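PDB 6JU8: tyrosinase from Aspergillus oryzae, which probably oxidises L-tyrosine and L-dopa to L-dopaquinone with molecular oxygen at a dinuclear copper centre. Local coordinates for residues 94-99 and 104-109; 69-74 and 370-375; 36-41 and 188-193; 136-141 and 182-187. The protein carries 1 engineered substitution. All blocks are in the same frame, centred on the assembly; numbering follows the deposited sequence.

Contact 1 of 4, residues 94-99 and 104-109; sequences GFAVHN and PTWHRV. Engineered in segment 94-99: A96 (natural residue Cys). With CU (copper (II) ion), chain C.
The indole of W106 lies flat against the backbone at A96, and that single apposition sets the tight half of the contact. A96 CA stands 3.4 Å from the centroid of the six-membered ring of W106, only 9° off the ring normal, a CH-pi contact directly over the face. A96 is engineered (cysteine in the natural sequence), and its CB also meets W106 CZ3 at 3.7 Å. V97 continues the packing nearer the helix, with CG2 3.8 Å from W106 CB. W106 reaches the loop because CG extends anti to its own backbone N (chi1 -173°). F95 O comes within 3.3 Å of W106 NE1, but at a poor angle for a bond; that N-H is given to the carbonyl of R409.

The looser half is organised by a copper ion, where loop and helix meet through the metal more than through each other. H98 and H107 approach it with their rings inclined at 49°, an oblique pair. H98 NE2 binds copper at 2.2 Å. H107 NE2 does so at 2.0 Å, and H71 adds a third nitrogen. The fourth partner, a water at 1.9 Å from copper, is the one ligand not tethered to the protein, and so probably exchangeable. Between the halves, V97 O faces the edge of H107 in the ring plane, 3.3 Å from CE1; it is buried without a hydrogen-bond partner, and the polarised C-H of a metal-bound imidazole may partly compensate. In this central tyrosinase domain H107 ND1 donates to the carbonyl of F103, which fixes the ring's rotation and leaves NE2 for copper.

Contact 2 of 4, residues 69-74 and 370-375; sequences GIHGAP and PIFWLH. With CU (copper (II) ion), chain C.
In the dinuclear copper centre of this tyrosinase, H71, a ligand of the first copper, meets F372 of the helix that carries H376, a ligand of the second. The two rings form a T-shaped (edge-to-face) pair: the edge of the phenyl is directed at the face of the imidazole, with centroids 4.8 Å apart and planes at 70°. F372 CZ sits 3.5 Å above the imidazole plane of H71, displaced toward the rim and not over the middle. Two neighbouring phenyl atoms share the approach, F372 CZ lying 3.6 Å from H71 CD2 and F372 CE2 the same 3.6 Å from H71 NE2. The phenyl therefore spans the side of the ring that carries the metal, where H71 NE2 binds copper at 2.1 Å.

Both side chains run out anti to their backbone nitrogens, H71 at chi1 -173° and F372 at 174°, and these extended forms let the rings meet although H71 CA and F372 CA are 10.6 Å apart. No hydrogen bond crosses between the segments. What the phenyl supplies is an apolar flank to the metal-bound imidazole, limiting how far that ring could tilt toward it.

Around this buried pair the domain's helices converge. The ring of F372 also meets that of H376, one turn further along helix 371-389, so the phenyl touches a ligand of each metal. H71 itself packs on Y110 of helix 103-129, the helix that I70 beside it also meets, while H375 touches V335 of helix 328-340.

Contact 3 of 4, residues 36-41 and 188-193; sequences AGSNRI and GKQLSK
R40 and Q190 cross at about a right angle, the amide of Q190 coming over one face of the guanidinium with the two planes 50° apart. Q190 OE1 stands 3.8 Å above that plane, offset toward the rim, and the atom it approaches most closely is R40 NE, also at 3.8 Å. This is a broadside meeting at van der Waals range, and the N-H directions of the guanidinium are not used in it. The last torsion of R40 (chi4 -109°) swings the guanidinium out of line with its otherwise extended chain, so that a face is offered to the amide. R40 NE is buried here with no partner in the model, whereas NH1 donates to the carbonyl of K180 on the adjoining strand.

The side chains come from two elements of the fold. Q190 belongs to strand 190-194, which pairs with strand 178-182 as an antiparallel beta hairpin, and it projects from the hairpin toward a tight loop. In that loop S38 and N39 are each the centre of an inverse gamma turn, closed by weak backbone bonds from N39 N to G37 O (3.1 Å) and from R40 N to S38 O (2.9 Å). R40 then takes the N-cap position of helix 41-55, its carbonyl accepting from T44 OG1. Farther along the same strand, K193 forms a salt bridge with E48 of that helix.

The other end of the amide leans over S38. Q190 NE2 lies 3.2 Å from S38 OG and 3.4 Å from S38 CB, reached by a Q190 side chain that runs extended beyond CG.

Contact 4 of 4, residues 136-141 and 182-187; sequences ADWENE and LVPGQP
With CG of W138 anti to the carbonyl carbon (chi1 -80°) and the ring turned by chi2 of 71°, the indole leaves helix 135-144 with its six-membered ring foremost and runs into P184 and L182. The pyrrolidine takes one face. P184 CG lies 4.1 Å from the centroid of that ring, 30° off the normal, an off-centre CH-pi contact; its closest approach is to W138 CH2, at 3.6 Å. P184 CB sits 4.0 Å above the indole plane, again toward the rim. L182 meets a different part of the ring: its CB comes to the edge, near the plane, 4.2 Å from W138 CH2. One indole corner is thus held from above and from the side, by apolar contacts alone.

P184 owes its placement to a type II beta turn running from V183 to Q186, closed by Q186 N to V183 O (3.0 Å), with P184 and G185 at its two corners. The turn begins the connection between strands 178-182 and 190-194. W138 also packs on F125 and I126 of helix 103-129 and on I41, T44 and L45 of helix 41-55, so its ring is wedged where two other helices and the hairpin meet.

The four contacts fall into two pairs. Contacts 1 and 2 share one copper ion and its water, their centres about 11 Å apart; a probable hydrogen bond from F95 N to I70 O (3.1 Å) joins their loops. The second copper, held by H332, H336 and H376, is about 5 Å from the side chain of H107 and about 4 Å from that of F372. Contacts 3 and 4 form a separate patch, also with centres about 11 Å apart, linked by a probable bond from V183 N to K189 O (3.2 Å) within the hairpin. This patch lies remote from the metals: contact 3 is centred about 36 Å from contact 1 and about 29 Å from contact 2.

Contact 1 of 4, residues 94-99 and 104-109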
loop_
_atom_site.group_PDB
_atom_site.type_symbol
_atom_site.label_atom_id
_atom_site.label_comp_id
_atom_site.label_asym_id
_atom_site.label_seq_id
_atom_site.Cartn_x
_atom_site.Cartn_y
_atom_site.Cartn_z
ATOM N N GLY A 94 -22.971 0.266 -17.933
ATOM C CA GLY A 94 -23.766 -0.194 -16.816
ATOM C C GLY A 94 -25.067 0.579 -16.689
ATOM O O GLY A 94 -25.440 1.402 -17.537
ATOM N N PHE A 95 -25.774 0.279 -15.584
ATOM C CA PHE A 95 -27.040 0.970 -15.343
ATOM C C PHE A 95 -26.809 2.390 -14.860
ATOM O O PHE A 95 -27.749 3.183 -14.848
ATOM C CB PHE A 95 -27.872 0.237 -14.292
ATOM C CG PHE A 95 -28.377 -1.110 -14.760
ATOM C CD1 PHE A 95 -29.431 -1.153 -15.654
ATOM C CD2 PHE A 95 -27.864 -2.311 -14.292
ATOM C CE1 PHE A 95 -29.940 -2.367 -16.088
ATOM C CE2 PHE A 95 -28.345 -3.542 -14.731
ATOM C CZ PHE A 95 -29.422 -3.552 -15.608
ATOM N N ALA A 96 -25.620 2.679 -14.344
ATOM C CA ALA A 96 -25.369 3.963 -13.719
ATOM C C ALA A 96 -25.633 5.099 -14.702
ATOM O O ALA A 96 -25.304 4.994 -15.889
ATOM C CB ALA A 96 -23.929 4.037 -13.235
ATOM N N VAL A 97 -26.204 6.169 -14.170
ATOM C CA VAL A 97 -26.406 7.377 -14.966
ATOM C C VAL A 97 -25.240 8.337 -14.772
ATOM O O VAL A 97 -24.997 8.801 -13.657
ATOM C CB VAL A 97 -27.701 8.118 -14.582
ATOM C CG1 VAL A 97 -27.754 9.444 -15.327
ATOM C CG2 VAL A 97 -28.917 7.262 -14.908
ATOM N N HIS A 98 -24.523 8.608 -15.854
ATOM C CA HIS A 98 -23.495 9.640 -15.921
ATOM C C HIS A 98 -23.820 10.591 -17.062
ATOM O O HIS A 98 -24.400 10.165 -18.076
ATOM C CB HIS A 98 -22.098 9.009 -16.089
ATOM C CG HIS A 98 -21.762 8.143 -14.910
ATOM N ND1 HIS A 98 -21.669 6.770 -15.027
ATOM C CD2 HIS A 98 -21.525 8.417 -13.604
ATOM C CE1 HIS A 98 -21.353 6.258 -13.857
ATOM N NE2 HIS A 98 -21.282 7.221 -12.951
ATOM N N ASN A 99 -23.463 11.849 -16.890
ATOM C CA ASN A 99 -23.679 12.877 -17.921
ATOM C C ASN A 99 -25.161 12.987 -18.255
ATOM O O ASN A 99 -25.539 13.191 -19.412
ATOM C CB ASN A 99 -22.873 12.613 -19.196
ATOM C CG ASN A 99 -22.758 13.845 -20.065
ATOM O OD1 ASN A 99 -22.492 14.949 -19.585
ATOM N ND2 ASN A 99 -22.982 13.696 -21.375
ATOM N N PRO A 104 -27.617 12.585 -9.911
ATOM C CA PRO A 104 -27.721 12.527 -8.438
ATOM C C PRO A 104 -28.802 11.586 -7.958
ATOM O O PRO A 104 -28.664 10.986 -6.877
ATOM C CB PRO A 104 -28.068 13.979 -8.056
ATOM C CG PRO A 104 -27.580 14.794 -9.227
ATOM C CD PRO A 104 -27.886 13.941 -10.444
ATOM N N THR A 105 -29.919 11.477 -8.706
ATOM C CA THR A 105 -31.026 10.676 -8.159
ATOM C C THR A 105 -30.811 9.197 -8.390
ATOM O O THR A 105 -31.119 8.365 -7.512
ATOM C CB THR A 105 -32.373 11.161 -8.733
ATOM O OG1 THR A 105 -32.204 11.252 -10.150
ATOM C CG2 THR A 105 -32.708 12.538 -8.164
ATOM N N TRP A 106 -30.232 8.831 -9.540
ATOM C CA TRP A 106 -29.870 7.405 -9.707
ATOM C C TRP A 106 -28.957 6.985 -8.577
ATOM O O TRP A 106 -29.137 5.931 -7.942
ATOM C CB TRP A 106 -29.219 7.190 -11.100
ATOM C CG TRP A 106 -29.020 5.716 -11.341
ATOM C CD1 TRP A 106 -29.909 4.887 -11.972
ATOM C CD2 TRP A 106 -27.909 4.913 -10.961
ATOM N NE1 TRP A 106 -29.421 3.590 -12.009
ATOM C CE2 TRP A 106 -28.192 3.595 -11.385
ATOM C CE3 TRP A 106 -26.705 5.171 -10.281
ATOM C CZ2 TRP A 106 -27.309 2.536 -11.161
ATOM C CZ3 TRP A 106 -25.831 4.118 -10.069
ATOM C CH2 TRP A 106 -26.132 2.808 -10.502
ATOM N N HIS A 107 -27.923 7.799 -8.289
ATOM C CA HIS A 107 -26.978 7.408 -7.246
ATOM C C HIS A 107 -27.584 7.488 -5.861
ATOM O O HIS A 107 -27.170 6.694 -4.989
ATOM C CB HIS A 107 -25.697 8.253 -7.353
ATOM C CG HIS A 107 -24.857 7.863 -8.523
ATOM N ND1 HIS A 107 -25.027 8.358 -9.810
ATOM C CD2 HIS A 107 -23.830 6.986 -8.628
ATOM C CE1 HIS A 107 -24.127 7.809 -10.627
ATOM N NE2 HIS A 107 -23.392 6.959 -9.935
ATOM N N ARG A 108 -28.574 8.344 -5.614
ATOM C CA ARG A 108 -29.249 8.375 -4.323
ATOM C C ARG A 108 -29.859 7.011 -4.048
ATOM O O ARG A 108 -29.736 6.475 -2.933
ATOM C CB ARG A 108 -30.312 9.481 -4.313
ATOM C CG ARG A 108 -31.152 9.475 -3.020
ATOM C CD ARG A 108 -31.913 10.789 -2.826
ATOM N NE ARG A 108 -31.008 11.872 -2.470
ATOM C CZ ARG A 108 -31.297 13.158 -2.439
ATOM N NH1 ARG A 108 -32.510 13.628 -2.719
ATOM N NH2 ARG A 108 -30.338 14.027 -2.112
ATOM N N VAL A 109 -30.534 6.434 -5.056
ATOM C CA VAL A 109 -31.146 5.113 -4.863
ATOM C C VAL A 109 -30.075 4.049 -4.712
ATOM O O VAL A 109 -30.192 3.136 -3.871
ATOM C CB VAL A 109 -32.102 4.784 -6.025
ATOM C CG1 VAL A 109 -32.759 3.414 -5.796
ATOM C CG2 VAL A 109 -33.210 5.820 -6.210
HETATM CU CU CU C . -21.867 6.289 -11.036
HETATM O O HOH W 1 -20.224 6.979 -10.302
#

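Contact 2 of 4, residues 69-74 and 370-375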
loop_
_atom_site.group_PDB
_atom_site.type_symbol
_atom_site.label_atom_id
_atom_site.label_comp_id
_atom_site.label_asym_id
_atom_site.label_seq_id
_atom_site.Cartn_x
_atom_site.Cartn_y
_atom_site.Cartn_z
ATOM N N GLY A 69 -21.494 -4.503 -9.462
ATOM C CA GLY A 69 -21.680 -4.741 -10.882
ATOM C C GLY A 69 -22.851 -3.983 -11.451
ATOM O O GLY A 69 -22.912 -3.767 -12.664
ATOM N N ILE A 70 -23.791 -3.522 -10.627
ATOM C CA ILE A 70 -24.896 -2.711 -11.171
ATOM C C ILE A 70 -24.364 -1.503 -11.889
ATOM O O ILE A 70 -24.903 -1.080 -12.920
ATOM C CB ILE A 70 -25.835 -2.291 -10.011
ATOM C CG1 ILE A 70 -26.605 -3.497 -9.454
ATOM C CG2 ILE A 70 -26.781 -1.199 -10.473
ATOM C CD1 ILE A 70 -27.291 -3.253 -8.134
ATOM N N HIS A 71 -23.326 -0.892 -11.327
ATOM C CA HIS A 71 -22.835 0.403 -11.797
ATOM C C HIS A 71 -22.234 0.309 -13.198
ATOM O O HIS A 71 -22.431 1.207 -14.002
ATOM C CB HIS A 71 -21.789 0.891 -10.801
ATOM C CG HIS A 71 -21.270 2.268 -11.013
ATOM N ND1 HIS A 71 -20.009 2.463 -11.555
ATOM C CD2 HIS A 71 -21.788 3.490 -10.790
ATOM C CE1 HIS A 71 -19.797 3.782 -11.625
ATOM N NE2 HIS A 71 -20.849 4.424 -11.171
ATOM N N GLY A 72 -21.461 -0.738 -13.496
ATOM C CA GLY A 72 -20.634 -0.815 -14.684
ATOM C C GLY A 72 -20.358 -2.235 -15.115
ATOM O O GLY A 72 -21.270 -3.043 -15.287
ATOM N N ALA A 73 -19.081 -2.522 -15.350
ATOM C CA ALA A 73 -18.662 -3.853 -15.776
ATOM C C ALA A 73 -18.984 -4.852 -14.676
ATOM O O ALA A 73 -18.896 -4.490 -13.487
ATOM C CB ALA A 73 -17.170 -3.856 -16.102
ATOM N N PRO A 74 -19.298 -6.105 -14.975
ATOM C CA PRO A 74 -19.224 -6.722 -16.303
ATOM C C PRO A 74 -20.441 -6.555 -17.201
ATOM O O PRO A 74 -20.561 -7.245 -18.229
ATOM C CB PRO A 74 -19.047 -8.223 -15.959
ATOM C CG PRO A 74 -19.801 -8.372 -14.661
ATOM C CD PRO A 74 -19.531 -7.106 -13.894
ATOM N N PRO A 370 -14.387 -0.207 -2.154
ATOM C CA PRO A 370 -15.361 0.159 -1.110
ATOM C C PRO A 370 -15.471 1.646 -0.829
ATOM O O PRO A 370 -16.510 2.090 -0.313
ATOM C CB PRO A 370 -14.825 -0.606 0.125
ATOM C CG PRO A 370 -14.187 -1.832 -0.490
ATOM C CD PRO A 370 -13.453 -1.300 -1.707
ATOM N N ILE A 371 -14.440 2.462 -1.102
ATOM C CA ILE A 371 -14.600 3.900 -0.909
ATOM C C ILE A 371 -15.626 4.514 -1.863
ATOM O O ILE A 371 -16.144 5.605 -1.590
ATOM C CB ILE A 371 -13.259 4.652 -1.018
ATOM C CG1 ILE A 371 -13.348 6.003 -0.294
ATOM C CG2 ILE A 371 -12.799 4.770 -2.462
ATOM C CD1 ILE A 371 -12.058 6.794 -0.281
ATOM N N PHE A 372 -15.917 3.864 -2.988
ATOM C CA PHE A 372 -16.922 4.334 -3.937
ATOM C C PHE A 372 -18.179 4.784 -3.202
ATOM O O PHE A 372 -18.753 5.851 -3.455
ATOM C CB PHE A 372 -17.274 3.210 -4.923
ATOM C CG PHE A 372 -18.416 3.556 -5.846
ATOM C CD1 PHE A 372 -19.728 3.304 -5.460
ATOM C CD2 PHE A 372 -18.161 4.128 -7.091
ATOM C CE1 PHE A 372 -20.775 3.641 -6.310
ATOM C CE2 PHE A 372 -19.185 4.446 -7.948
ATOM C CZ PHE A 372 -20.491 4.186 -7.542
ATOM N N TRP A 373 -18.667 3.941 -2.302
ATOM C CA TRP A 373 -19.961 4.155 -1.672
ATOM C C TRP A 373 -19.911 5.304 -0.680
ATOM O O TRP A 373 -20.898 5.998 -0.477
ATOM C CB TRP A 373 -20.349 2.848 -0.969
ATOM C CG TRP A 373 -20.236 1.646 -1.866
ATOM C CD1 TRP A 373 -19.163 0.797 -1.981
ATOM C CD2 TRP A 373 -21.240 1.139 -2.764
ATOM N NE1 TRP A 373 -19.430 -0.191 -2.905
ATOM C CE2 TRP A 373 -20.708 -0.003 -3.390
ATOM C CE3 TRP A 373 -22.549 1.544 -3.099
ATOM C CZ2 TRP A 373 -21.431 -0.745 -4.321
ATOM C CZ3 TRP A 373 -23.266 0.805 -4.033
ATOM C CH2 TRP A 373 -22.703 -0.340 -4.645
ATOM N N LEU A 374 -18.749 5.476 -0.052
ATOM C CA LEU A 374 -18.547 6.580 0.904
ATOM C C LEU A 374 -18.447 7.915 0.194
ATOM O O LEU A 374 -19.011 8.915 0.652
ATOM C CB LEU A 374 -17.285 6.292 1.718
ATOM C CG LEU A 374 -17.208 4.939 2.418
ATOM C CD1 LEU A 374 -15.885 4.823 3.166
ATOM C CD2 LEU A 374 -18.385 4.682 3.352
ATOM N N HIS A 375 -17.782 7.900 -0.956
ATOM C CA HIS A 375 -17.789 9.066 -1.851
ATOM C C HIS A 375 -19.211 9.402 -2.272
ATOM O O HIS A 375 -19.671 10.554 -2.166
ATOM C CB HIS A 375 -16.910 8.744 -3.065
ATOM C CG HIS A 375 -16.839 9.825 -4.087
ATOM N ND1 HIS A 375 -16.685 11.156 -3.766
ATOM C CD2 HIS A 375 -16.838 9.726 -5.452
ATOM C CE1 HIS A 375 -16.625 11.838 -4.907
ATOM N NE2 HIS A 375 -16.717 11.010 -5.947
HETATM CU CU CU C . -21.867 6.289 -11.036
HETATM O O HOH W 1 -20.224 6.979 -10.302
#

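Contact 3 of 4, residues 36-41 and 188-193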
loop_
_atom_site.group_PDB
_atom_site.type_symbol
_atom_site.label_atom_id
_atom_site.label_comp_id
_atom_site.label_asym_id
_atom_site.label_seq_id
_atom_site.Cartn_x
_atom_site.Cartn_y
_atom_site.Cartn_z
ATOM N N ALA A 36 -13.108 7.227 22.519
ATOM C CA ALA A 36 -13.549 7.506 23.885
ATOM C C ALA A 36 -14.077 6.243 24.558
ATOM O O ALA A 36 -15.181 6.273 25.108
ATOM C CB ALA A 36 -14.611 8.595 23.889
ATOM N N GLY A 37 -13.283 5.182 24.498
ATOM C CA GLY A 37 -13.727 3.858 24.914
ATOM C C GLY A 37 -13.927 2.926 23.731
ATOM O O GLY A 37 -13.933 3.332 22.557
ATOM N N SER A 38 -14.107 1.637 24.015
ATOM C CA SER A 38 -14.406 0.677 22.948
ATOM C C SER A 38 -15.891 0.540 22.615
ATOM O O SER A 38 -16.496 -0.542 22.712
ATOM C CB SER A 38 -13.849 -0.705 23.309
ATOM O OG SER A 38 -12.511 -0.603 23.765
ATOM N N ASN A 39 -16.484 1.664 22.202
ATOM C CA ASN A 39 -17.881 1.792 21.816
ATOM C C ASN A 39 -18.076 1.306 20.383
ATOM O O ASN A 39 -18.518 2.116 19.575
ATOM C CB ASN A 39 -18.315 3.268 21.957
ATOM C CG ASN A 39 -18.232 3.722 23.402
ATOM O OD1 ASN A 39 -19.020 3.245 24.230
ATOM N ND2 ASN A 39 -17.303 4.609 23.737
ATOM N N ARG A 40 -17.718 0.046 20.148
ATOM C CA ARG A 40 -17.457 -0.454 18.811
ATOM C C ARG A 40 -18.589 -1.305 18.275
ATOM O O ARG A 40 -18.348 -2.071 17.332
ATOM C CB ARG A 40 -16.181 -1.306 18.801
ATOM C CG ARG A 40 -14.890 -0.534 18.917
ATOM C CD ARG A 40 -13.666 -1.453 18.937
ATOM N NE ARG A 40 -12.472 -0.667 19.240
ATOM C CZ ARG A 40 -11.511 -0.370 18.383
ATOM N NH1 ARG A 40 -11.540 -0.790 17.120
ATOM N NH2 ARG A 40 -10.483 0.357 18.799
ATOM N N ILE A 41 -19.829 -1.169 18.799
ATOM C CA ILE A 41 -20.837 -2.085 18.235
ATOM C C ILE A 41 -21.114 -1.726 16.784
ATOM O O ILE A 41 -21.105 -2.634 15.946
ATOM C CB ILE A 41 -22.143 -2.109 19.040
ATOM C CG1 ILE A 41 -21.970 -2.694 20.434
ATOM C CG2 ILE A 41 -23.226 -2.863 18.269
ATOM C CD1 ILE A 41 -23.175 -2.550 21.343
ATOM N N GLY A 188 -15.454 -7.525 26.472
ATOM C CA GLY A 188 -14.061 -7.339 26.843
ATOM C C GLY A 188 -13.127 -7.939 25.806
ATOM O O GLY A 188 -11.952 -7.586 25.754
ATOM N N LYS A 189 -13.609 -8.876 24.997
ATOM C CA LYS A 189 -12.715 -9.502 24.032
ATOM C C LYS A 189 -12.826 -8.793 22.683
ATOM O O LYS A 189 -13.920 -8.402 22.272
ATOM C CB LYS A 189 -13.038 -10.976 23.818
ATOM N N GLN A 190 -11.691 -8.668 22.001
ATOM C CA GLN A 190 -11.679 -8.024 20.689
ATOM C C GLN A 190 -10.830 -8.840 19.720
ATOM O O GLN A 190 -9.944 -9.561 20.180
ATOM C CB GLN A 190 -11.100 -6.614 20.804
ATOM C CG GLN A 190 -12.010 -5.648 21.571
ATOM C CD GLN A 190 -11.591 -4.213 21.289
ATOM O OE1 GLN A 190 -10.839 -3.967 20.342
ATOM N NE2 GLN A 190 -12.058 -3.292 22.108
ATOM N N LEU A 191 -11.122 -8.725 18.433
ATOM C CA LEU A 191 -10.330 -9.423 17.417
ATOM C C LEU A 191 -9.890 -8.467 16.319
ATOM O O LEU A 191 -10.696 -7.623 15.932
ATOM C CB LEU A 191 -11.140 -10.547 16.773
ATOM C CG LEU A 191 -11.456 -11.765 17.633
ATOM C CD1 LEU A 191 -12.509 -12.614 16.932
ATOM C CD2 LEU A 191 -10.198 -12.571 17.928
ATOM N N SER A 192 -8.687 -8.595 15.786
ATOM C CA SER A 192 -8.287 -7.862 14.580
ATOM C C SER A 192 -8.611 -8.680 13.334
ATOM O O SER A 192 -8.225 -9.855 13.266
ATOM C CB SER A 192 -6.768 -7.629 14.671
ATOM O OG SER A 192 -6.283 -6.939 13.551
ATOM N N LYS A 193 -9.315 -8.070 12.381
ATOM C CA LYS A 193 -9.761 -8.764 11.182
ATOM C C LYS A 193 -9.391 -7.952 9.957
ATOM O O LYS A 193 -9.280 -6.729 10.025
ATOM C CB LYS A 193 -11.272 -9.031 11.206
ATOM C CG LYS A 193 -11.691 -9.960 12.347
ATOM C CD LYS A 193 -13.145 -10.395 12.128
ATOM C CE LYS A 193 -13.539 -11.416 13.187
ATOM N NZ LYS A 193 -14.980 -11.766 13.056
#

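Contact 4 of 4, residues 136-141 and 182-187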
loop_
_atom_site.group_PDB
_atom_site.type_symbol
_atom_site.label_atom_id
_atom_site.label_comp_id
_atom_site.label_asym_id
_atom_site.label_seq_id
_atom_site.Cartn_x
_atom_site.Cartn_y
_atom_site.Cartn_z
ATOM N N ALA A 136 -31.093 -6.619 22.460
ATOM C CA ALA A 136 -31.737 -5.305 22.349
ATOM C C ALA A 136 -30.699 -4.212 22.116
ATOM O O ALA A 136 -30.910 -3.332 21.283
ATOM C CB ALA A 136 -32.594 -4.993 23.563
ATOM N N ASP A 137 -29.584 -4.247 22.840
ATOM C CA ASP A 137 -28.520 -3.269 22.657
ATOM C C ASP A 137 -27.929 -3.317 21.242
ATOM O O ASP A 137 -27.771 -2.267 20.619
ATOM C CB ASP A 137 -27.373 -3.477 23.645
ATOM C CG ASP A 137 -27.643 -3.043 25.066
ATOM O OD1 ASP A 137 -28.619 -2.304 25.307
ATOM O OD2 ASP A 137 -26.852 -3.452 25.955
ATOM N N TRP A 138 -27.602 -4.511 20.739
ATOM C CA TRP A 138 -27.045 -4.641 19.388
ATOM C C TRP A 138 -28.050 -4.243 18.319
ATOM O O TRP A 138 -27.739 -3.571 17.322
ATOM C CB TRP A 138 -26.499 -6.063 19.154
ATOM C CG TRP A 138 -25.139 -6.231 19.780
ATOM C CD1 TRP A 138 -24.887 -6.292 21.124
ATOM C CD2 TRP A 138 -23.859 -6.345 19.144
ATOM N NE1 TRP A 138 -23.538 -6.441 21.356
ATOM C CE2 TRP A 138 -22.878 -6.475 20.158
ATOM C CE3 TRP A 138 -23.426 -6.353 17.815
ATOM C CZ2 TRP A 138 -21.518 -6.609 19.891
ATOM C CZ3 TRP A 138 -22.073 -6.484 17.551
ATOM C CH2 TRP A 138 -21.121 -6.613 18.581
ATOM N N GLU A 139 -29.304 -4.639 18.528
ATOM C CA GLU A 139 -30.362 -4.280 17.584
ATOM C C GLU A 139 -30.556 -2.766 17.547
ATOM O O GLU A 139 -30.712 -2.206 16.459
ATOM C CB GLU A 139 -31.673 -5.003 17.936
ATOM C CG GLU A 139 -31.649 -6.507 17.652
ATOM C CD GLU A 139 -32.863 -7.209 18.223
ATOM O OE1 GLU A 139 -33.794 -6.476 18.632
ATOM O OE2 GLU A 139 -32.910 -8.461 18.285
ATOM N N ASN A 140 -30.552 -2.123 18.713
ATOM C CA ASN A 140 -30.660 -0.681 18.805
ATOM C C ASN A 140 -29.574 0.009 17.986
ATOM O O ASN A 140 -29.805 0.996 17.288
ATOM C CB ASN A 140 -30.530 -0.237 20.268
ATOM C CG ASN A 140 -30.642 1.276 20.362
ATOM O OD1 ASN A 140 -31.752 1.806 20.249
ATOM N ND2 ASN A 140 -29.520 1.963 20.553
ATOM N N GLU A 141 -28.345 -0.516 18.095
ATOM C CA GLU A 141 -27.247 0.093 17.330
ATOM C C GLU A 141 -27.402 -0.140 15.836
ATOM O O GLU A 141 -27.155 0.771 15.038
ATOM C CB GLU A 141 -25.911 -0.444 17.829
ATOM C CG GLU A 141 -25.584 -0.023 19.245
ATOM C CD GLU A 141 -25.021 1.363 19.404
ATOM O OE1 GLU A 141 -24.639 2.026 18.418
ATOM O OE2 GLU A 141 -24.935 1.818 20.559
ATOM N N LEU A 182 -15.422 -6.180 18.172
ATOM C CA LEU A 182 -15.893 -6.841 19.378
ATOM C C LEU A 182 -16.297 -8.279 19.098
ATOM O O LEU A 182 -16.838 -8.577 18.043
ATOM C CB LEU A 182 -17.131 -6.121 19.947
ATOM C CG LEU A 182 -16.982 -4.634 20.251
ATOM C CD1 LEU A 182 -18.209 -4.094 20.965
ATOM C CD2 LEU A 182 -15.732 -4.379 21.108
ATOM N N VAL A 183 -16.098 -9.120 20.094
ATOM C CA VAL A 183 -16.694 -10.449 20.102
ATOM C C VAL A 183 -17.984 -10.465 20.914
ATOM O O VAL A 183 -17.953 -10.365 22.149
ATOM C CB VAL A 183 -15.679 -11.465 20.652
ATOM C CG1 VAL A 183 -16.256 -12.861 20.581
ATOM C CG2 VAL A 183 -14.362 -11.347 19.876
ATOM N N PRO A 184 -19.147 -10.574 20.284
ATOM C CA PRO A 184 -20.394 -10.636 21.053
ATOM C C PRO A 184 -20.441 -11.905 21.884
ATOM O O PRO A 184 -20.012 -12.998 21.515
ATOM C CB PRO A 184 -21.482 -10.678 19.980
ATOM C CG PRO A 184 -20.813 -10.236 18.717
ATOM C CD PRO A 184 -19.381 -10.675 18.831
ATOM N N GLY A 185 -20.970 -11.848 23.103
ATOM C CA GLY A 185 -20.889 -13.088 23.869
ATOM C C GLY A 185 -19.592 -13.184 24.651
ATOM O O GLY A 185 -19.511 -14.067 25.511
ATOM N N GLN A 186 -18.614 -12.315 24.395
ATOM C CA GLN A 186 -17.429 -12.228 25.250
ATOM C C GLN A 186 -17.081 -10.783 25.590
ATOM O O GLN A 186 -16.106 -10.208 25.092
ATOM C CB GLN A 186 -16.244 -12.926 24.570
ATOM C CG GLN A 186 -16.496 -14.388 24.251
ATOM C CD GLN A 186 -15.259 -15.157 23.832
ATOM O OE1 GLN A 186 -15.211 -15.739 22.745
ATOM N NE2 GLN A 186 -14.235 -15.192 24.677
ATOM N N PRO A 187 -17.873 -10.123 26.449
ATOM C CA PRO A 187 -17.617 -8.679 26.643
ATOM C C PRO A 187 -16.180 -8.458 27.087
ATOM O O PRO A 187 -15.703 -9.147 27.988
#